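Local coordinates for protein GCN5-related N-acetyltransferase (Ralstonia eutropha JMP134, PDB 2Q0Y) that probably transfers an acyl group, typically acetyl, from acyl-coenzyme A to an acceptor amine, at residues H18-M22 / L91-V95; G55-E59 / A107-A112; H78-P82 / I121-V125. One frame throughout, in Å; residues are numbered along the deposited sequence.

Contact 1 of 3, residues H18-M22 / L91-V95; sequences HREAM and LNLYV. With FMT (formic acid), chain G.
Asn92 interrupts an otherwise extended strand with left-handed helical backbone angles (phi/psi 60/32), between Leu91 (-152/164) and Leu93 (-69/119). This is consistent with the beta bulge in the fourth strand of the GNAT fold. Segment 18-22, part of helix 12-25, crosses 91-95 at 76°, with axes 7.6 Å apart; CA atoms are nearest for His18-Tyr94 (5.5 Å) and Arg19-Asn92 (5.2 Å). Tyr94 (chi1 t) points toward the helix and receives Ala21 CB over one ring face, a CH-pi contact 3.8 Å from the centroid. The His18 ring (chi1 m) lies oblique to it, centroids 5.6 Å apart, while the Tyr94 hydroxyl reaches Glu25. One water lies 2.9 Å from His18 ND1 and donates to Asn92 O at 2.8 Å. Met22, a selenomethionine, lays SE 3.7 Å from both Asn92 CA and Leu93 O. The extended Arg19 side chain (chi1 to chi3 all t) donates from NH1 to Asn92 OD1 at 2.8 Å. Arg19 NH2 also bonds O1 of a formic acid molecule, probably from the crystallisation liquor (3.2 Å), and Arg19 NH1 weakly its O2 (3.0 Å). The irregular backbone at Asn92 leaves its OD1 to accept directly from Arg19 and its O from the water at His18, while the guanidinium divides its N-H donors among Asn92 OD1, the formic acid and Pro77 O of the second subunit.

Contact 2 of 3, residues G55-E59 / A107-A112; sequences GWVME and ALMNRA
Strand 55-59 packs against helix 107-112 on one face of the sheet, their N-to-C directions at 154° and their axes 8.6 Å apart. Gly55 leads in with angles (164/-161) that would jam a CB against the preceding carbonyl oxygen. Extended Trp56 (-141/150, chi1 m, chi2 96°) points toward the helix at the closest register, its CA 7.0 Å from Leu108 CA. Trp56 CB meets Leu108 CD2 at 4.0 Å, and Arg111 CB sits over the ring face, 3.8 Å from the centroid of the Trp56 five-membered ring (CH-pi). Arg111 CZ lies 6.0 Å from the centroid of the Trp56 six-membered ring, at most a weak cation-pi attraction. Val57 turns away from the helix, touching Leu7 and Pro64. Met58, a selenomethionine (chi1 t, chi2 and chi3 p), points back toward it, its CE 3.9 Å from Ala107 CB and 4.3 Å from Leu108 CD2. Glu59 is out of reach of the helix and forms a salt bridge with Arg5. In GNAT enzymes the equivalent helix follows the pyrophosphate-binding loop and packs on the sheet. With no hydrogen bond between the two segments, the contact relies on apolar fit, edged by the aliphatic base of an exposed arginine.

Contact 3 of 3, residues H78-P82 / I121-V125; sequences HPSHP and IAFAV
A type I beta turn, His78 to His81, packs against the start of strand 123-127 in the GNAT sheet; it belongs to the loop between strands 63-74 and 86-95. The turn is closed by His81 N to His78 O (2.8 Å), with Pro79 (-58/-24) and Ser80 (-82/-8) at its corners. His81 and Ala122 have the nearest CA atoms, 5.7 Å apart. Ring contacts dominate: Ser80 CB stands almost on the normal of the Phe123 ring (chi1 t), 3.6 Å from its centroid, a CH-pi contact. The His81 ring (chi1 p) is oblique to it, centroids 5.8 Å apart, with His81 CD2 3.7 Å from Phe123 CD2. A van der Waals contact joins His81 CB and Ala122 CB at 3.8 Å. The polar bonds lead elsewhere: His81 ND1 to Gln84 O, NE2 to Arg87, and Ser80 OG to Arg28 of the second subunit, whose antiparallel strand extends the sheet beside 123-125. Within the turn, Ser80 N donates to His78 ND1 at 3.0 Å.

In the fold
From the N terminus the chain sets down the first halves of all three contacts in turn, 18-22, 55-59 and 78-82, then the second halves in the same order, 91-95, 107-112 and 121-125. Each pair of contacts therefore crosses and none nests. Contact 1 closes the longest loop, bringing strand 86-95 back to helix 12-25; contact 2 joins strand 54-60 to helix 104-118; contact 3 brings the 78-82 loop to strand 123-127. Contacts 1 and 2 meet through Leu93, whose CD1 lies 3.9 Å from Leu108 CD1. Contact 3 stands apart, centred about 25 Å from contact 1's centre, yet both reach the second subunit.

Contact 1 of 3, residues H18-M22 / L91-V95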
loop_
_atom_site.group_PDB
_atom_site.type_symbol
_atom_site.label_atom_id
_atom_site.label_comp_id
_atom_site.label_asym_id
_atom_site.label_seq_id
_atom_site.Cartn_x
_atom_site.Cartn_y
_atom_site.Cartn_z
ATOM N N HIS A 18 -15.224 -13.678 5.836
ATOM C CA HIS A 18 -14.200 -13.992 4.846
ATOM C C HIS A 18 -12.810 -13.511 5.275
ATOM O O HIS A 18 -11.823 -14.242 5.193
ATOM C CB HIS A 18 -14.550 -13.376 3.490
ATOM C CG HIS A 18 -15.645 -14.086 2.758
ATOM N ND1 HIS A 18 -16.156 -13.612 1.572
ATOM C CD2 HIS A 18 -16.321 -15.228 3.037
ATOM C CE1 HIS A 18 -17.096 -14.437 1.146
ATOM N NE2 HIS A 18 -17.216 -15.427 2.014
ATOM N N ARG A 19 -12.746 -12.267 5.729
ATOM C CA ARG A 19 -11.492 -11.703 6.188
ATOM C C ARG A 19 -10.900 -12.539 7.316
ATOM O O ARG A 19 -9.722 -12.876 7.279
ATOM C CB ARG A 19 -11.688 -10.257 6.634
ATOM C CG ARG A 19 -10.404 -9.527 7.017
ATOM C CD ARG A 19 -10.635 -8.047 7.138
ATOM N NE ARG A 19 -9.418 -7.274 7.395
ATOM C CZ ARG A 19 -8.537 -6.899 6.471
ATOM N NH1 ARG A 19 -8.667 -7.280 5.207
ATOM N NH2 ARG A 19 -7.486 -6.191 6.817
ATOM N N GLU A 20 -11.698 -12.857 8.330
ATOM C CA GLU A 20 -11.210 -13.632 9.469
ATOM C C GLU A 20 -10.734 -15.018 9.025
ATOM O O GLU A 20 -9.640 -15.473 9.416
ATOM C CB GLU A 20 -12.317 -13.748 10.518
ATOM C CG GLU A 20 -11.950 -14.491 11.791
ATOM C CD GLU A 20 -12.995 -14.309 12.884
ATOM O OE1 GLU A 20 -13.345 -13.149 13.215
ATOM O OE2 GLU A 20 -13.459 -15.331 13.423
ATOM N N ALA A 21 -11.552 -15.685 8.209
ATOM C CA ALA A 21 -11.228 -17.060 7.762
ATOM C C ALA A 21 -9.935 -17.084 6.930
ATOM O O ALA A 21 -9.083 -17.951 7.130
ATOM C CB ALA A 21 -12.397 -17.682 6.975
HETATM N N MSE A 22 -9.806 -16.128 6.013
HETATM C CA MSE A 22 -8.612 -15.973 5.172
HETATM C C MSE A 22 -7.346 -15.814 6.020
HETATM O O MSE A 22 -6.352 -16.510 5.819
HETATM C CB MSE A 22 -8.790 -14.771 4.236
HETATM C CG MSE A 22 -7.585 -14.408 3.399
HETATM SE SE MSE A 22 -7.723 -12.656 2.585
HETATM C CE MSE A 22 -7.449 -11.564 4.192
ATOM N N LEU A 91 -8.444 -7.237 -1.977
ATOM C CA LEU A 91 -8.357 -7.784 -0.635
ATOM C C LEU A 91 -9.508 -8.736 -0.328
ATOM O O LEU A 91 -10.532 -8.759 -1.032
ATOM C CB LEU A 91 -8.300 -6.668 0.426
ATOM C CG LEU A 91 -9.545 -5.829 0.689
ATOM C CD1 LEU A 91 -9.419 -5.040 1.985
ATOM C CD2 LEU A 91 -9.896 -4.903 -0.474
ATOM N N ASN A 92 -9.320 -9.522 0.733
ATOM C CA ASN A 92 -10.352 -10.410 1.261
ATOM C C ASN A 92 -10.881 -11.472 0.300
ATOM O O ASN A 92 -12.031 -11.888 0.414
ATOM C CB ASN A 92 -11.539 -9.606 1.817
ATOM C CG ASN A 92 -11.168 -8.757 3.002
ATOM O OD1 ASN A 92 -10.261 -9.096 3.759
ATOM N ND2 ASN A 92 -11.867 -7.641 3.171
ATOM N N LEU A 93 -10.036 -11.956 -0.610
ATOM C CA LEU A 93 -10.398 -13.121 -1.421
ATOM C C LEU A 93 -10.453 -14.352 -0.528
ATOM O O LEU A 93 -9.440 -14.744 0.077
ATOM C CB LEU A 93 -9.393 -13.351 -2.553
ATOM C CG LEU A 93 -9.655 -14.624 -3.394
ATOM C CD1 LEU A 93 -11.033 -14.611 -4.033
ATOM C CD2 LEU A 93 -8.603 -14.811 -4.454
ATOM N N TYR A 94 -11.635 -14.953 -0.453
ATOM C CA TYR A 94 -11.842 -16.167 0.324
ATOM C C TYR A 94 -12.737 -17.096 -0.470
ATOM O O TYR A 94 -13.774 -16.668 -0.998
ATOM C CB TYR A 94 -12.466 -15.899 1.686
ATOM C CG TYR A 94 -12.537 -17.164 2.526
ATOM C CD1 TYR A 94 -11.376 -17.705 3.101
ATOM C CD2 TYR A 94 -13.735 -17.846 2.705
ATOM C CE1 TYR A 94 -11.429 -18.867 3.851
ATOM C CE2 TYR A 94 -13.801 -19.015 3.438
ATOM C CZ TYR A 94 -12.637 -19.530 4.016
ATOM O OH TYR A 94 -12.713 -20.687 4.748
ATOM N N VAL A 95 -12.339 -18.364 -0.537
ATOM C CA VAL A 95 -13.153 -19.397 -1.171
ATOM C C VAL A 95 -13.433 -20.530 -0.180
ATOM O O VAL A 95 -12.516 -21.070 0.445
ATOM C CB VAL A 95 -12.467 -19.968 -2.447
ATOM C CG1 VAL A 95 -13.351 -21.001 -3.112
ATOM C CG2 VAL A 95 -12.122 -18.879 -3.445
HETATM C C FMT G . -6.202 -6.043 3.683
HETATM O O1 FMT G . -5.696 -5.205 4.376
HETATM O O2 FMT G . -5.949 -7.208 3.862
HETATM O O HOH W 1 -14.736 -11.277 0.624
#

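Contact 2 of 3, residues G55-E59 / A107-A112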
loop_
_atom_site.group_PDB
_atom_site.type_symbol
_atom_site.label_atom_id
_atom_site.label_comp_id
_atom_site.label_asym_id
_atom_site.label_seq_id
_atom_site.Cartn_x
_atom_site.Cartn_y
_atom_site.Cartn_z
ATOM N N GLY A 55 -16.978 -5.232 -4.615
ATOM C CA GLY A 55 -16.490 -6.562 -4.893
ATOM C C GLY A 55 -17.571 -7.451 -5.427
ATOM O O GLY A 55 -18.637 -6.978 -5.868
ATOM N N TRP A 56 -17.314 -8.754 -5.341
ATOM C CA TRP A 56 -18.163 -9.730 -5.982
ATOM C C TRP A 56 -18.308 -10.932 -5.072
ATOM O O TRP A 56 -17.383 -11.259 -4.309
ATOM C CB TRP A 56 -17.541 -10.165 -7.314
ATOM C CG TRP A 56 -17.184 -9.040 -8.247
ATOM C CD1 TRP A 56 -15.958 -8.440 -8.394
ATOM C CD2 TRP A 56 -18.059 -8.391 -9.170
ATOM N NE1 TRP A 56 -16.025 -7.447 -9.356
ATOM C CE2 TRP A 56 -17.307 -7.396 -9.839
ATOM C CE3 TRP A 56 -19.410 -8.541 -9.482
ATOM C CZ2 TRP A 56 -17.868 -6.569 -10.818
ATOM C CZ3 TRP A 56 -19.965 -7.730 -10.467
ATOM C CH2 TRP A 56 -19.200 -6.753 -11.113
ATOM N N VAL A 57 -19.451 -11.594 -5.165
ATOM C CA VAL A 57 -19.749 -12.796 -4.390
ATOM C C VAL A 57 -20.079 -13.948 -5.355
ATOM O O VAL A 57 -20.843 -13.765 -6.298
ATOM C CB VAL A 57 -20.936 -12.535 -3.438
ATOM C CG1 VAL A 57 -21.311 -13.769 -2.662
ATOM C CG2 VAL A 57 -20.600 -11.367 -2.477
HETATM N N MSE A 58 -19.485 -15.124 -5.146
HETATM C CA MSE A 58 -19.865 -16.327 -5.892
HETATM C C MSE A 58 -20.848 -17.153 -5.066
HETATM O O MSE A 58 -20.591 -17.469 -3.898
HETATM C CB MSE A 58 -18.648 -17.188 -6.229
HETATM C CG MSE A 58 -18.920 -18.299 -7.216
HETATM SE SE MSE A 58 -19.129 -17.560 -9.022
HETATM C CE MSE A 58 -17.316 -17.062 -9.351
ATOM N N GLU A 59 -21.965 -17.509 -5.685
ATOM C CA GLU A 59 -23.033 -18.242 -5.022
ATOM C C GLU A 59 -23.387 -19.532 -5.750
ATOM O O GLU A 59 -23.314 -19.599 -6.969
ATOM C CB GLU A 59 -24.307 -17.400 -4.955
ATOM C CG GLU A 59 -24.137 -16.071 -4.315
ATOM C CD GLU A 59 -25.454 -15.389 -4.110
ATOM O OE1 GLU A 59 -26.305 -15.450 -5.020
ATOM O OE2 GLU A 59 -25.631 -14.805 -3.030
ATOM N N ALA A 107 -11.715 -16.952 -11.131
ATOM C CA ALA A 107 -12.895 -16.261 -11.665
ATOM C C ALA A 107 -13.156 -14.929 -10.956
ATOM O O ALA A 107 -13.408 -13.909 -11.604
ATOM C CB ALA A 107 -14.099 -17.143 -11.574
ATOM N N LEU A 108 -13.079 -14.928 -9.631
ATOM C CA LEU A 108 -13.230 -13.696 -8.859
ATOM C C LEU A 108 -12.093 -12.715 -9.132
ATOM O O LEU A 108 -12.329 -11.515 -9.263
ATOM C CB LEU A 108 -13.327 -13.995 -7.362
ATOM C CG LEU A 108 -14.641 -14.647 -6.917
ATOM C CD1 LEU A 108 -14.598 -15.056 -5.458
ATOM C CD2 LEU A 108 -15.811 -13.722 -7.158
HETATM N N MSE A 109 -10.865 -13.215 -9.235
HETATM C CA MSE A 109 -9.764 -12.335 -9.611
HETATM C C MSE A 109 -9.999 -11.714 -10.984
HETATM O O MSE A 109 -9.733 -10.531 -11.185
HETATM C CB MSE A 109 -8.440 -13.076 -9.594
HETATM C CG MSE A 109 -7.898 -13.382 -8.208
HETATM SE SE MSE A 109 -7.248 -11.823 -7.282
HETATM C CE MSE A 109 -5.749 -11.338 -8.448
ATOM N N ASN A 110 -10.488 -12.504 -11.928
ATOM C CA ASN A 110 -10.783 -11.985 -13.260
ATOM C C ASN A 110 -11.826 -10.888 -13.207
ATOM O O ASN A 110 -11.687 -9.864 -13.902
ATOM C CB ASN A 110 -11.273 -13.103 -14.192
ATOM C CG ASN A 110 -10.153 -13.978 -14.710
ATOM O OD1 ASN A 110 -9.009 -13.563 -14.798
ATOM N ND2 ASN A 110 -10.501 -15.198 -15.098
ATOM N N ARG A 111 -12.865 -11.088 -12.394
ATOM C CA ARG A 111 -13.895 -10.057 -12.228
ATOM C C ARG A 111 -13.324 -8.771 -11.629
ATOM O O ARG A 111 -13.684 -7.672 -12.052
ATOM C CB ARG A 111 -15.052 -10.516 -11.346
ATOM C CG ARG A 111 -16.054 -11.430 -12.015
ATOM C CD ARG A 111 -17.239 -10.675 -12.701
ATOM N NE ARG A 111 -16.844 -9.790 -13.809
ATOM C CZ ARG A 111 -16.305 -10.188 -14.973
ATOM N NH1 ARG A 111 -16.075 -11.480 -15.241
ATOM N NH2 ARG A 111 -15.987 -9.279 -15.895
ATOM N N ALA A 112 -12.471 -8.911 -10.625
ATOM C CA ALA A 112 -11.852 -7.753 -9.990
ATOM C C ALA A 112 -10.963 -7.001 -10.960
ATOM O O ALA A 112 -11.041 -5.766 -11.050
ATOM C CB ALA A 112 -11.051 -8.180 -8.755
#

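Contact 3 of 3, residues H78-P82 / I121-V125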
loop_
_atom_site.group_PDB
_atom_site.type_symbol
_atom_site.label_atom_id
_atom_site.label_comp_id
_atom_site.label_asym_id
_atom_site.label_seq_id
_atom_site.Cartn_x
_atom_site.Cartn_y
_atom_site.Cartn_z
ATOM N N HIS A 78 3.215 7.749 -9.953
ATOM C CA HIS A 78 4.280 6.791 -9.724
ATOM C C HIS A 78 4.746 6.262 -11.072
ATOM O O HIS A 78 3.983 6.247 -12.018
ATOM C CB HIS A 78 3.701 5.659 -8.872
ATOM C CG HIS A 78 4.690 4.616 -8.458
ATOM N ND1 HIS A 78 5.006 3.536 -9.258
ATOM C CD2 HIS A 78 5.421 4.476 -7.327
ATOM C CE1 HIS A 78 5.885 2.776 -8.630
ATOM N NE2 HIS A 78 6.161 3.329 -7.461
ATOM N N PRO A 79 5.997 5.799 -11.174
ATOM C CA PRO A 79 6.395 5.279 -12.478
ATOM C C PRO A 79 5.542 4.128 -13.049
ATOM O O PRO A 79 5.520 3.956 -14.266
ATOM C CB PRO A 79 7.834 4.820 -12.240
ATOM C CG PRO A 79 8.295 5.616 -11.063
ATOM C CD PRO A 79 7.112 5.780 -10.207
ATOM N N SER A 80 4.852 3.362 -12.206
ATOM C CA SER A 80 3.949 2.314 -12.685
ATOM C C SER A 80 2.577 2.853 -13.093
ATOM O O SER A 80 1.755 2.112 -13.623
ATOM C CB SER A 80 3.799 1.236 -11.620
ATOM O OG SER A 80 5.031 0.537 -11.460
ATOM N N HIS A 81 2.325 4.128 -12.820
ATOM C CA HIS A 81 1.063 4.791 -13.154
ATOM C C HIS A 81 1.315 6.303 -13.164
ATOM O O HIS A 81 0.816 7.054 -12.314
ATOM C CB HIS A 81 -0.095 4.366 -12.229
ATOM C CG HIS A 81 0.188 4.463 -10.762
ATOM N ND1 HIS A 81 -0.094 5.596 -10.025
ATOM C CD2 HIS A 81 0.646 3.543 -9.879
ATOM C CE1 HIS A 81 0.207 5.370 -8.754
ATOM N NE2 HIS A 81 0.657 4.132 -8.642
ATOM N N PRO A 82 2.151 6.750 -14.114
ATOM C CA PRO A 82 2.688 8.116 -14.020
ATOM C C PRO A 82 1.623 9.186 -14.115
ATOM O O PRO A 82 1.843 10.289 -13.630
ATOM C CB PRO A 82 3.654 8.209 -15.215
ATOM C CG PRO A 82 3.263 7.109 -16.128
ATOM C CD PRO A 82 2.714 6.021 -15.260
ATOM N N ILE A 121 -8.176 2.048 -14.495
ATOM C CA ILE A 121 -7.099 2.029 -13.504
ATOM C C ILE A 121 -5.856 1.424 -14.114
ATOM O O ILE A 121 -5.913 0.332 -14.676
ATOM C CB ILE A 121 -7.504 1.188 -12.282
ATOM C CG1 ILE A 121 -8.780 1.742 -11.635
ATOM C CG2 ILE A 121 -6.371 1.085 -11.257
ATOM C CD1 ILE A 121 -8.680 3.170 -11.183
ATOM N N ALA A 122 -4.732 2.136 -14.012
ATOM C CA ALA A 122 -3.472 1.702 -14.637
ATOM C C ALA A 122 -2.790 0.517 -13.944
ATOM O O ALA A 122 -2.195 -0.327 -14.605
ATOM C CB ALA A 122 -2.497 2.879 -14.706
ATOM N N PHE A 123 -2.875 0.457 -12.620
ATOM C CA PHE A 123 -1.993 -0.416 -11.828
ATOM C C PHE A 123 -2.727 -0.852 -10.578
ATOM O O PHE A 123 -3.470 -0.060 -9.992
ATOM C CB PHE A 123 -0.740 0.396 -11.473
ATOM C CG PHE A 123 0.372 -0.384 -10.830
ATOM C CD1 PHE A 123 1.136 -1.277 -11.567
ATOM C CD2 PHE A 123 0.691 -0.178 -9.495
ATOM C CE1 PHE A 123 2.190 -1.956 -10.968
ATOM C CE2 PHE A 123 1.759 -0.856 -8.911
ATOM C CZ PHE A 123 2.491 -1.736 -9.657
ATOM N N ALA A 124 -2.507 -2.096 -10.162
ATOM C CA ALA A 124 -3.140 -2.627 -8.960
ATOM C C ALA A 124 -2.159 -3.427 -8.122
ATOM O O ALA A 124 -1.140 -3.946 -8.639
ATOM C CB ALA A 124 -4.316 -3.501 -9.349
ATOM N N VAL A 125 -2.481 -3.534 -6.836
ATOM C CA VAL A 125 -1.675 -4.286 -5.881
ATOM C C VAL A 125 -2.585 -5.128 -4.996
ATOM O O VAL A 125 -3.791 -4.914 -4.943
ATOM C CB VAL A 125 -0.775 -3.377 -4.998
ATOM C CG1 VAL A 125 0.258 -2.613 -5.847
ATOM C CG2 VAL A 125 -1.601 -2.416 -4.186
#